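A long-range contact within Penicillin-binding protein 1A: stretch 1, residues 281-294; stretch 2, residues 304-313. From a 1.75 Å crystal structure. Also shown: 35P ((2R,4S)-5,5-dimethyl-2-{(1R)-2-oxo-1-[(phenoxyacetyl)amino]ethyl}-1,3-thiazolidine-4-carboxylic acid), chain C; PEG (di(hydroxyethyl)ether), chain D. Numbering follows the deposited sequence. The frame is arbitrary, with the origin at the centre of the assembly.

Stretch 1 281-294: NLAGGRDSAAKTGT
Stretch 2 304-313: KDAWMVGYTP

Two neighbouring β-strands, 289-294 and one that occupies most of stretch 2 from K304 onward, run antiparallel (174° between N-to-C directions, 4.5 Å at closest approach) and bury 608 Å² between the stretches. Hydrogen-bonded pairs (G293-W307, K291-V309, A289-Y311) alternate with non-hydrogen-bonded pairs (T294-A306, T292-M308, A290-G310); the paired residues are extended (phi -88° to -169°, psi 118° to 168°), and K304 departs from this at -123/-49. K304 (chi1 t, chi2 t, chi3 p, chi4 p) sets its CA-to-CB bond sideways, its end leads away from stretch 1, and its NZ makes a salt bridge with D305 OD1 at 2.8 Å. D305 (chi1 m) meets stretch 1 through its backbone: D305 O receives a CA-H...O contact from T294 CA at 3.4 Å. A306, paired with T294 at a CA-CA distance of 4.6 Å, sets its CA 3.5 Å from G293 O. W307 closes a two-way pair with G293: W307 N to G293 O is 2.8 Å and G293 N to W307 O is 2.9 Å. The indole (chi1 m, chi2 78°) leads away, with G293 O at its edge, near the ring plane. M308 (chi1 t, chi2 p, chi3 128°) shares a face with T292 and A290, and its end bends back to stretch 1, placing SD 3.7 Å from T292 CG2 and CE 3.8 Å from A290 CB. V309 (chi1 t) pairs with K291 at a CA-CA distance of 5.5 Å: K291 N to V309 O is 2.8 Å, and V309 N to K291 O is 3.1 Å. K291 (t, p, t, p along its chain) runs forward along its strand, and NZ donates to T292 O at 2.8 Å. At G310 the strands pinch, its CA only 3.8 Å from A290 CA. A CB there would clash with A290 CB and A289 O, so the missing side chain permits this approach. Y311 pairs with A289 through A289 N to Y311 O at 2.9 Å and Y311 N to A289 O at 2.8 Å; its ring (chi1 p, chi2 85°) comes back over A289, whose CB sits 3.7 Å from the centroid of the Y311 ring and 21° off the normal, a CH-pi contact over the face. T312 (chi1 p) extends the contact beyond the paired residues, its CG2 lying 3.6 Å from D287 O, 4.1 Å from L282 CD1 and 4.2 Å from R286 CD. In the C-terminal half of strand 289-294, T292 OG1 and T294 OG1 donate to 35P O14 and O16 at 2.5 and 2.6 Å, respectively.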

# COMPACT_ATOMS: atom_id res chain seq x y z
N ASN A 281 -1.39 -16.07 -5.62
CA ASN A 281 -2.68 -15.84 -6.37
C ASN A 281 -3.82 -16.05 -5.38
O ASN A 281 -3.78 -17.00 -4.56
CB ASN A 281 -2.89 -16.91 -7.47
CG ASN A 281 -1.67 -17.20 -8.34
OD1 ASN A 281 -1.65 -16.78 -9.58
ND2 ASN A 281 -0.66 -18.00 -7.77
N LEU A 282 -4.87 -15.22 -5.49
CA LEU A 282 -6.02 -15.33 -4.62
C LEU A 282 -6.79 -16.61 -4.97
O LEU A 282 -6.68 -17.18 -6.10
CB LEU A 282 -6.93 -14.11 -4.79
CG LEU A 282 -6.27 -12.77 -4.36
CD1 LEU A 282 -7.26 -11.63 -4.43
CD2 LEU A 282 -5.67 -12.90 -2.96
N ALA A 283 -7.56 -17.08 -4.00
CA ALA A 283 -8.31 -18.31 -4.16
C ALA A 283 -9.38 -18.26 -5.28
O ALA A 283 -9.93 -17.22 -5.60
CB ALA A 283 -8.93 -18.70 -2.85
N GLY A 284 -9.66 -19.43 -5.86
CA GLY A 284 -10.79 -19.60 -6.76
C GLY A 284 -10.62 -18.88 -8.09
O GLY A 284 -11.61 -18.49 -8.72
N GLY A 285 -9.36 -18.71 -8.51
CA GLY A 285 -9.04 -18.01 -9.75
C GLY A 285 -9.28 -16.53 -9.76
O GLY A 285 -9.40 -15.90 -10.81
N ARG A 286 -9.39 -15.95 -8.59
CA ARG A 286 -9.69 -14.53 -8.54
C ARG A 286 -8.47 -13.71 -8.96
O ARG A 286 -7.42 -13.83 -8.35
CB ARG A 286 -10.13 -14.17 -7.13
CG ARG A 286 -10.67 -12.77 -7.00
CD ARG A 286 -10.99 -12.41 -5.58
NE ARG A 286 -12.00 -13.27 -4.97
CZ ARG A 286 -13.32 -13.06 -5.03
NH1 ARG A 286 -13.84 -12.03 -5.66
NH2 ARG A 286 -14.12 -13.86 -4.37
N ASP A 287 -8.62 -12.85 -9.95
CA ASP A 287 -7.52 -11.98 -10.40
C ASP A 287 -7.20 -10.93 -9.32
O ASP A 287 -8.06 -10.51 -8.54
CB ASP A 287 -7.86 -11.21 -11.70
CG ASP A 287 -8.05 -12.11 -12.91
OD1 ASP A 287 -7.70 -13.30 -12.79
OD2 ASP A 287 -8.60 -11.65 -13.97
N SER A 288 -5.97 -10.44 -9.35
CA SER A 288 -5.58 -9.39 -8.44
C SER A 288 -4.43 -8.60 -9.07
O SER A 288 -3.90 -9.01 -10.07
CB SER A 288 -5.07 -9.97 -7.10
OG SER A 288 -3.90 -10.74 -7.28
N ALA A 289 -4.09 -7.48 -8.44
CA ALA A 289 -2.99 -6.64 -8.86
C ALA A 289 -2.22 -6.33 -7.61
O ALA A 289 -2.81 -5.81 -6.64
CB ALA A 289 -3.56 -5.35 -9.50
N ALA A 290 -0.92 -6.62 -7.55
CA ALA A 290 -0.18 -6.54 -6.32
C ALA A 290 1.26 -6.14 -6.50
O ALA A 290 1.81 -6.21 -7.65
CB ALA A 290 -0.28 -7.89 -5.60
N LYS A 291 1.90 -5.75 -5.41
CA LYS A 291 3.33 -5.44 -5.44
C LYS A 291 3.92 -5.70 -4.05
O LYS A 291 3.40 -5.22 -3.07
CB LYS A 291 3.60 -4.00 -5.89
CG LYS A 291 5.10 -3.70 -6.02
CD LYS A 291 5.76 -4.38 -7.23
CE LYS A 291 7.29 -4.22 -7.21
NZ LYS A 291 7.92 -5.12 -6.24
N THR A 292 5.02 -6.43 -4.03
CA THR A 292 5.76 -6.69 -2.82
C THR A 292 6.80 -5.60 -2.57
O THR A 292 7.23 -4.86 -3.50
CB THR A 292 6.54 -8.00 -2.92
OG1 THR A 292 7.29 -8.01 -4.13
CG2 THR A 292 5.58 -9.22 -2.81
N GLY A 293 7.28 -5.53 -1.34
CA GLY A 293 8.45 -4.72 -0.99
C GLY A 293 9.27 -5.35 0.11
O GLY A 293 8.69 -5.98 0.97
N THR A 294 10.58 -5.15 0.09
CA THR A 294 11.45 -5.63 1.16
C THR A 294 12.57 -4.59 1.32
O THR A 294 13.26 -4.28 0.36
CB THR A 294 12.10 -6.96 0.81
OG1 THR A 294 11.14 -7.96 0.39
CG2 THR A 294 12.84 -7.48 2.04
N LYS A 304 14.50 -5.50 6.82
CA LYS A 304 13.97 -4.74 7.90
C LYS A 304 12.46 -4.68 7.91
O LYS A 304 11.85 -4.94 8.94
CB LYS A 304 14.54 -3.32 7.92
CG LYS A 304 14.04 -2.47 9.09
CD LYS A 304 14.86 -1.21 9.28
CE LYS A 304 14.65 -0.20 8.15
NZ LYS A 304 13.32 0.55 8.18
N ASP A 305 11.87 -4.37 6.77
CA ASP A 305 10.42 -4.26 6.61
C ASP A 305 10.03 -5.09 5.40
O ASP A 305 10.75 -5.16 4.41
CB ASP A 305 9.92 -2.85 6.31
CG ASP A 305 10.48 -1.79 7.22
OD1 ASP A 305 11.57 -1.29 6.94
OD2 ASP A 305 9.79 -1.47 8.23
N ALA A 306 8.89 -5.73 5.48
CA ALA A 306 8.39 -6.57 4.41
C ALA A 306 6.97 -6.22 4.13
O ALA A 306 6.18 -6.10 5.05
CB ALA A 306 8.56 -8.01 4.79
N TRP A 307 6.62 -6.04 2.86
CA TRP A 307 5.32 -5.58 2.46
C TRP A 307 4.66 -6.41 1.35
O TRP A 307 5.33 -6.88 0.41
CB TRP A 307 5.44 -4.18 1.83
CG TRP A 307 5.79 -3.06 2.74
CD1 TRP A 307 7.04 -2.74 3.24
CD2 TRP A 307 4.87 -2.12 3.30
NE1 TRP A 307 6.93 -1.61 4.06
CE2 TRP A 307 5.63 -1.19 4.07
CE3 TRP A 307 3.48 -1.93 3.17
CZ2 TRP A 307 5.05 -0.13 4.71
CZ3 TRP A 307 2.88 -0.83 3.82
CH2 TRP A 307 3.67 0.05 4.60
N MET A 308 3.33 -6.49 1.38
CA MET A 308 2.56 -6.87 0.22
C MET A 308 1.36 -5.96 0.17
O MET A 308 0.58 -5.88 1.16
CB MET A 308 2.09 -8.33 0.27
CG MET A 308 1.20 -8.79 -0.89
SD MET A 308 1.97 -8.45 -2.50
CE MET A 308 1.87 -10.06 -3.33
N VAL A 309 1.18 -5.27 -0.97
CA VAL A 309 0.04 -4.40 -1.20
C VAL A 309 -0.65 -4.79 -2.49
O VAL A 309 -0.02 -4.95 -3.51
CB VAL A 309 0.46 -2.92 -1.22
CG1 VAL A 309 -0.77 -2.02 -1.16
CG2 VAL A 309 1.39 -2.59 -0.11
N GLY A 310 -1.95 -5.03 -2.47
CA GLY A 310 -2.62 -5.38 -3.69
C GLY A 310 -4.12 -5.37 -3.55
O GLY A 310 -4.67 -5.30 -2.44
N TYR A 311 -4.77 -5.43 -4.71
CA TYR A 311 -6.19 -5.16 -4.83
C TYR A 311 -6.92 -5.95 -5.87
O TYR A 311 -6.33 -6.54 -6.79
CB TYR A 311 -6.37 -3.64 -5.13
CG TYR A 311 -5.71 -3.11 -6.39
CD1 TYR A 311 -6.31 -3.16 -7.66
CD2 TYR A 311 -4.44 -2.53 -6.31
CE1 TYR A 311 -5.67 -2.61 -8.79
CE2 TYR A 311 -3.83 -2.02 -7.42
CZ TYR A 311 -4.44 -2.03 -8.65
OH TYR A 311 -3.78 -1.47 -9.73
N THR A 312 -8.27 -5.96 -5.72
CA THR A 312 -9.21 -6.21 -6.75
C THR A 312 -9.98 -4.92 -6.93
O THR A 312 -9.78 -3.98 -6.20
CB THR A 312 -10.16 -7.35 -6.35
OG1 THR A 312 -11.09 -6.86 -5.40
CG2 THR A 312 -9.41 -8.50 -5.84
N PRO A 313 -10.90 -4.85 -7.89
CA PRO A 313 -11.65 -3.59 -8.01
C PRO A 313 -12.50 -3.23 -6.78
O PRO A 313 -12.92 -2.07 -6.61
CB PRO A 313 -12.53 -3.84 -9.25
CG PRO A 313 -11.76 -4.88 -10.03
CD PRO A 313 -11.16 -5.77 -9.01
C24 35P C . 19.63 -4.93 -0.09
C23 35P C . 20.47 -5.40 0.91
C22 35P C . 19.95 -6.10 1.98
C21 35P C . 18.59 -6.35 2.07
C20 35P C . 17.74 -5.90 1.09
C19 35P C . 18.26 -5.18 -0.01
O1 35P C . 17.47 -4.72 -1.04
C2 35P C . 16.13 -5.17 -1.13
C3 35P C . 15.57 -4.77 -2.47
O18 35P C . 16.32 -4.61 -3.42
N4 35P C . 14.25 -4.65 -2.49
C5 35P C . 13.54 -4.33 -3.72
C6 35P C . 12.26 -3.70 -3.34
O17 35P C . 11.71 -3.81 -2.23
C8 35P C . 13.22 -5.59 -4.64
N7 35P C . 11.87 -5.88 -4.25
S11 35P C . 14.07 -7.05 -4.40
C10 35P C . 12.80 -8.00 -3.72
C12 35P C . 13.30 -8.79 -2.52
C15 35P C . 12.20 -8.99 -4.69
C9 35P C . 11.78 -6.94 -3.28
C13 35P C . 10.34 -7.32 -3.09
O14 35P C . 9.57 -7.08 -4.07
O16 35P C . 10.01 -7.80 -1.98
O2 PEG D . 14.33 3.31 8.76
C3 PEG D . 13.83 4.39 9.55
C4 PEG D . 12.49 4.78 9.00
O4 PEG D . 12.67 5.95 8.22